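Local coordinates for protein alpha-1,4-endofucoidanase (PDB 6DLH) that cleaves internal alpha-1,4 linkages of fucoidan as a retaining GH107 glycoside hydrolase, with probable calcium-bound Ig-like domains following its catalytic domain, at residues A[418-424]-A[447-453]. Sequence-based numbering, arbitrary orientation.
Sequences PGKPNWS and VDFWDPE. With CA (calcium ion), chain I.
Segments 418-424 and 447-453 run antiparallel as a minimal two-stranded sheet ending at a calcium ion. V447 O accepts a hydrogen bond from R76. D448 O accepts from S424 N at 3.0 Å, while a water joins D448 OD1 to S424 OG; D448 OD2 accepts a hydrogen bond from V444 N. F449 (chi1 p) forms the non-hydrogen-bonded pair with W423, CA atoms 4.3 Å apart, and sets its ring edge T-shaped on the W423 face, centroids 4.9 Å apart and planes at 83°. W450, on the other face with N422, makes the hydrogen-bonded pair: N422 N to W450 O 3.0 Å, W450 N to N422 O 3.1 Å. Beyond it D451 OD1 binds calcium at 2.7 Å and accepts a hydrogen bond from E453 N at 2.8 Å, an Asx turn; P452 CD packs 3.3 Å from K420 O. E453 OE2 accepts from G419 N at 2.9 Å and E453 OE1 binds calcium at 2.4 Å. G419, whose phi/psi of 97/-99 would jam a CB against the preceding carbonyl, directs its O to calcium at 2.1 Å. D502 and a water complete the calcium site of this putative Ig-like domain.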
ATOM      1  N   PRO A 418     -32.045  -1.372 -13.390  1.00 36.61           N
ATOM      2  CA  PRO A 418     -32.776  -2.452 -14.062  1.00 38.00           C
ATOM      3  C   PRO A 418     -32.981  -2.202 -15.559  1.00 39.29           C
ATOM      4  O   PRO A 418     -32.735  -1.096 -16.047  1.00 39.59           O
ATOM      5  CB  PRO A 418     -34.110  -2.496 -13.293  1.00 38.12           C
ATOM      6  CG  PRO A 418     -33.817  -1.780 -11.981  1.00 37.79           C
ATOM      7  CD  PRO A 418     -32.853  -0.679 -12.374  1.00 35.38           C
ATOM      8  N   GLY A 419     -33.392  -3.255 -16.286  1.00 39.12           N
ATOM      9  CA  GLY A 419     -33.804  -3.125 -17.676  1.00 38.62           C
ATOM     10  C   GLY A 419     -32.694  -3.456 -18.675  1.00 40.64           C
ATOM     11  O   GLY A 419     -32.458  -4.622 -18.989  1.00 39.31           O
ATOM     12  N   LYS A 420     -32.044  -2.407 -19.194  1.00 40.16           N
ATOM     13  CA  LYS A 420     -30.980  -2.539 -20.173  1.00 40.51           C
ATOM     14  C   LYS A 420     -29.744  -3.139 -19.506  1.00 40.29           C
ATOM     15  O   LYS A 420     -29.638  -3.132 -18.284  1.00 38.94           O
ATOM     16  CB  LYS A 420     -30.674  -1.173 -20.793  1.00 42.51           C
ATOM     17  CG  LYS A 420     -31.720  -0.675 -21.784  1.00 44.37           C
ATOM     18  CD  LYS A 420     -31.488   0.756 -22.244  1.00 45.36           C
ATOM     19  CE  LYS A 420     -32.540   1.265 -23.209  1.00 45.46           C
ATOM     20  NZ  LYS A 420     -33.913   0.898 -22.787  1.00 44.26           N
ATOM     21  N   PRO A 421     -28.787  -3.698 -20.286  1.00 40.29           N
ATOM     22  CA  PRO A 421     -27.568  -4.282 -19.721  1.00 37.68           C
ATOM     23  C   PRO A 421     -26.734  -3.338 -18.857  1.00 35.56           C
ATOM     24  O   PRO A 421     -26.663  -2.139 -19.118  1.00 30.87           O
ATOM     25  CB  PRO A 421     -26.749  -4.679 -20.958  1.00 39.19           C
ATOM     26  CG  PRO A 421     -27.785  -4.888 -22.039  1.00 41.90           C
ATOM     27  CD  PRO A 421     -28.857  -3.857 -21.749  1.00 42.21           C
ATOM     28  N   ASN A 422     -26.078  -3.913 -17.840  1.00 34.64           N
ATOM     29  CA  ASN A 422     -25.096  -3.185 -17.054  1.00 34.34           C
ATOM     30  C   ASN A 422     -23.697  -3.683 -17.413  1.00 33.03           C
ATOM     31  O   ASN A 422     -23.481  -4.886 -17.538  1.00 30.33           O
ATOM     32  CB  ASN A 422     -25.335  -3.336 -15.550  1.00 36.52           C
ATOM     33  CG  ASN A 422     -26.699  -2.873 -15.080  1.00 37.13           C
ATOM     34  OD1 ASN A 422     -27.121  -3.226 -13.984  1.00 37.54           O
ATOM     35  ND2 ASN A 422     -27.398  -2.091 -15.888  1.00 37.66           N
ATOM     36  N   TRP A 423     -22.765  -2.737 -17.578  1.00 30.93           N
ATOM     37  CA  TRP A 423     -21.345  -3.036 -17.686  1.00 33.02           C
ATOM     38  C   TRP A 423     -20.707  -3.037 -16.297  1.00 32.91           C
ATOM     39  O   TRP A 423     -21.176  -2.359 -15.385  1.00 32.85           O
ATOM     40  CB  TRP A 423     -20.658  -2.028 -18.616  1.00 33.17           C
ATOM     41  CG  TRP A 423     -20.953  -2.231 -20.072  1.00 35.71           C
ATOM     42  CD1 TRP A 423     -22.038  -1.776 -20.766  1.00 35.78           C
ATOM     43  CD2 TRP A 423     -20.136  -2.939 -21.024  1.00 35.56           C
ATOM     44  NE1 TRP A 423     -21.959  -2.158 -22.082  1.00 36.53           N
ATOM     45  CE2 TRP A 423     -20.802  -2.871 -22.270  1.00 36.68           C
ATOM     46  CE3 TRP A 423     -18.917  -3.623 -20.948  1.00 35.82           C
ATOM     47  CZ2 TRP A 423     -20.283  -3.462 -23.422  1.00 37.43           C
ATOM     48  CZ3 TRP A 423     -18.406  -4.211 -22.084  1.00 36.05           C
ATOM     49  CH2 TRP A 423     -19.080  -4.127 -23.305  1.00 37.11           C
ATOM     50  N   SER A 424     -19.604  -3.778 -16.153  1.00 32.45           N
ATOM     51  CA  SER A 424     -18.981  -3.971 -14.855  1.00 31.51           C
ATOM     52  C   SER A 424     -18.196  -2.730 -14.432  1.00 31.50           C
ATOM     53  O   SER A 424     -17.684  -1.993 -15.273  1.00 32.87           O
ATOM     54  CB  SER A 424     -18.118  -5.206 -14.860  1.00 31.65           C
ATOM     55  OG  SER A 424     -17.023  -5.067 -15.753  1.00 29.28           O
ATOM     56  N   VAL A 447     -19.666 -11.267 -16.119  1.00 34.25           N
ATOM     57  CA  VAL A 447     -18.404 -10.667 -15.706  1.00 32.30           C
ATOM     58  C   VAL A 447     -18.367  -9.211 -16.171  1.00 32.10           C
ATOM     59  O   VAL A 447     -18.363  -8.295 -15.350  1.00 32.34           O
ATOM     60  CB  VAL A 447     -17.189 -11.485 -16.193  1.00 31.96           C
ATOM     61  CG1 VAL A 447     -15.863 -10.847 -15.798  1.00 32.36           C
ATOM     62  CG2 VAL A 447     -17.241 -12.918 -15.686  1.00 32.02           C
ATOM     63  N   ASP A 448     -18.354  -9.004 -17.493  1.00 32.26           N
ATOM     64  CA  ASP A 448     -18.154  -7.688 -18.078  1.00 30.45           C
ATOM     65  C   ASP A 448     -19.492  -6.982 -18.282  1.00 29.75           C
ATOM     66  O   ASP A 448     -19.537  -5.759 -18.368  1.00 30.18           O
ATOM     67  CB  ASP A 448     -17.413  -7.788 -19.414  1.00 32.35           C
ATOM     68  CG  ASP A 448     -16.011  -8.352 -19.282  1.00 31.00           C
ATOM     69  OD1 ASP A 448     -15.148  -7.631 -18.771  1.00 34.28           O
ATOM     70  OD2 ASP A 448     -15.805  -9.510 -19.683  1.00 32.79           O
ATOM     71  N   PHE A 449     -20.569  -7.760 -18.405  1.00 29.00           N
ATOM     72  CA  PHE A 449     -21.892  -7.205 -18.635  1.00 30.60           C
ATOM     73  C   PHE A 449     -22.935  -8.275 -18.348  1.00 31.24           C
ATOM     74  O   PHE A 449     -22.630  -9.466 -18.381  1.00 34.30           O
ATOM     75  CB  PHE A 449     -22.044  -6.660 -20.060  1.00 32.24           C
ATOM     76  CG  PHE A 449     -21.446  -7.504 -21.161  1.00 31.20           C
ATOM     77  CD1 PHE A 449     -21.921  -8.780 -21.431  1.00 32.88           C
ATOM     78  CD2 PHE A 449     -20.418  -7.008 -21.946  1.00 32.02           C
ATOM     79  CE1 PHE A 449     -21.370  -9.544 -22.450  1.00 33.70           C
ATOM     80  CE2 PHE A 449     -19.871  -7.767 -22.973  1.00 30.81           C
ATOM     81  CZ  PHE A 449     -20.346  -9.035 -23.219  1.00 32.56           C
ATOM     82  N   TRP A 450     -24.162  -7.830 -18.060  1.00 31.65           N
ATOM     83  CA  TRP A 450     -25.231  -8.739 -17.684  1.00 32.49           C
ATOM     84  C   TRP A 450     -26.578  -8.056 -17.887  1.00 31.86           C
ATOM     85  O   TRP A 450     -26.661  -6.831 -17.959  1.00 32.10           O
ATOM     86  CB  TRP A 450     -25.053  -9.249 -16.245  1.00 32.34           C
ATOM     87  CG  TRP A 450     -25.070  -8.147 -15.234  1.00 35.16           C
ATOM     88  CD1 TRP A 450     -26.166  -7.611 -14.617  1.00 34.86           C
ATOM     89  CD2 TRP A 450     -23.931  -7.420 -14.743  1.00 35.22           C
ATOM     90  NE1 TRP A 450     -25.785  -6.607 -13.771  1.00 33.36           N
ATOM     91  CE2 TRP A 450     -24.423  -6.463 -13.828  1.00 33.29           C
ATOM     92  CE3 TRP A 450     -22.551  -7.485 -14.984  1.00 34.97           C
ATOM     93  CZ2 TRP A 450     -23.581  -5.579 -13.156  1.00 31.48           C
ATOM     94  CZ3 TRP A 450     -21.719  -6.608 -14.320  1.00 33.55           C
ATOM     95  CH2 TRP A 450     -22.232  -5.673 -13.416  1.00 33.96           C
ATOM     96  N   ASP A 451     -27.615  -8.885 -18.017  1.00 33.09           N
ATOM     97  CA  ASP A 451     -28.999  -8.446 -18.018  1.00 34.39           C
ATOM     98  C   ASP A 451     -29.495  -8.459 -16.575  1.00 32.41           C
ATOM     99  O   ASP A 451     -29.572  -9.524 -15.961  1.00 32.45           O
ATOM    100  CB  ASP A 451     -29.833  -9.313 -18.969  1.00 36.26           C
ATOM    101  CG  ASP A 451     -31.315  -9.398 -18.648  1.00 37.62           C
ATOM    102  OD1 ASP A 451     -31.808  -8.546 -17.888  1.00 38.80           O
ATOM    103  OD2 ASP A 451     -31.966 -10.332 -19.153  1.00 40.24           O
ATOM    104  N   PRO A 452     -29.826  -7.286 -15.987  1.00 32.26           N
ATOM    105  CA  PRO A 452     -30.266  -7.221 -14.591  1.00 32.59           C
ATOM    106  C   PRO A 452     -31.351  -8.234 -14.234  1.00 34.94           C
ATOM    107  O   PRO A 452     -31.331  -8.793 -13.139  1.00 35.87           O
ATOM    108  CB  PRO A 452     -30.776  -5.780 -14.471  1.00 32.33           C
ATOM    109  CG  PRO A 452     -29.891  -5.015 -15.427  1.00 31.65           C
ATOM    110  CD  PRO A 452     -29.737  -5.953 -16.609  1.00 30.76           C
ATOM    111  N   GLU A 453     -32.271  -8.486 -15.176  1.00 36.29           N
ATOM    112  CA  GLU A 453     -33.433  -9.323 -14.914  1.00 36.15           C
ATOM    113  C   GLU A 453     -33.108 -10.791 -15.175  1.00 37.89           C
ATOM    114  O   GLU A 453     -33.911 -11.669 -14.859  1.00 37.19           O
ATOM    115  CB  GLU A 453     -34.643  -8.862 -15.726  1.00 36.38           C
ATOM    116  CG  GLU A 453     -35.283  -7.594 -15.186  1.00 35.88           C
ATOM    117  CD  GLU A 453     -34.488  -6.332 -15.470  1.00 36.17           C
ATOM    118  OE1 GLU A 453     -33.781  -6.304 -16.483  1.00 36.45           O
ATOM    119  OE2 GLU A 453     -34.560  -5.389 -14.668  1.00 41.27           O
TER
HETATM  120 CA    CA I 808     -33.341  -6.569 -18.778  1.00 67.25          CA
HETATM  121  O   HOH W   1     -15.655  -5.096 -18.424  1.00 35.14           O
HETATM  122  O   HOH W   2     -33.835  -8.340 -20.514  1.00 40.78           O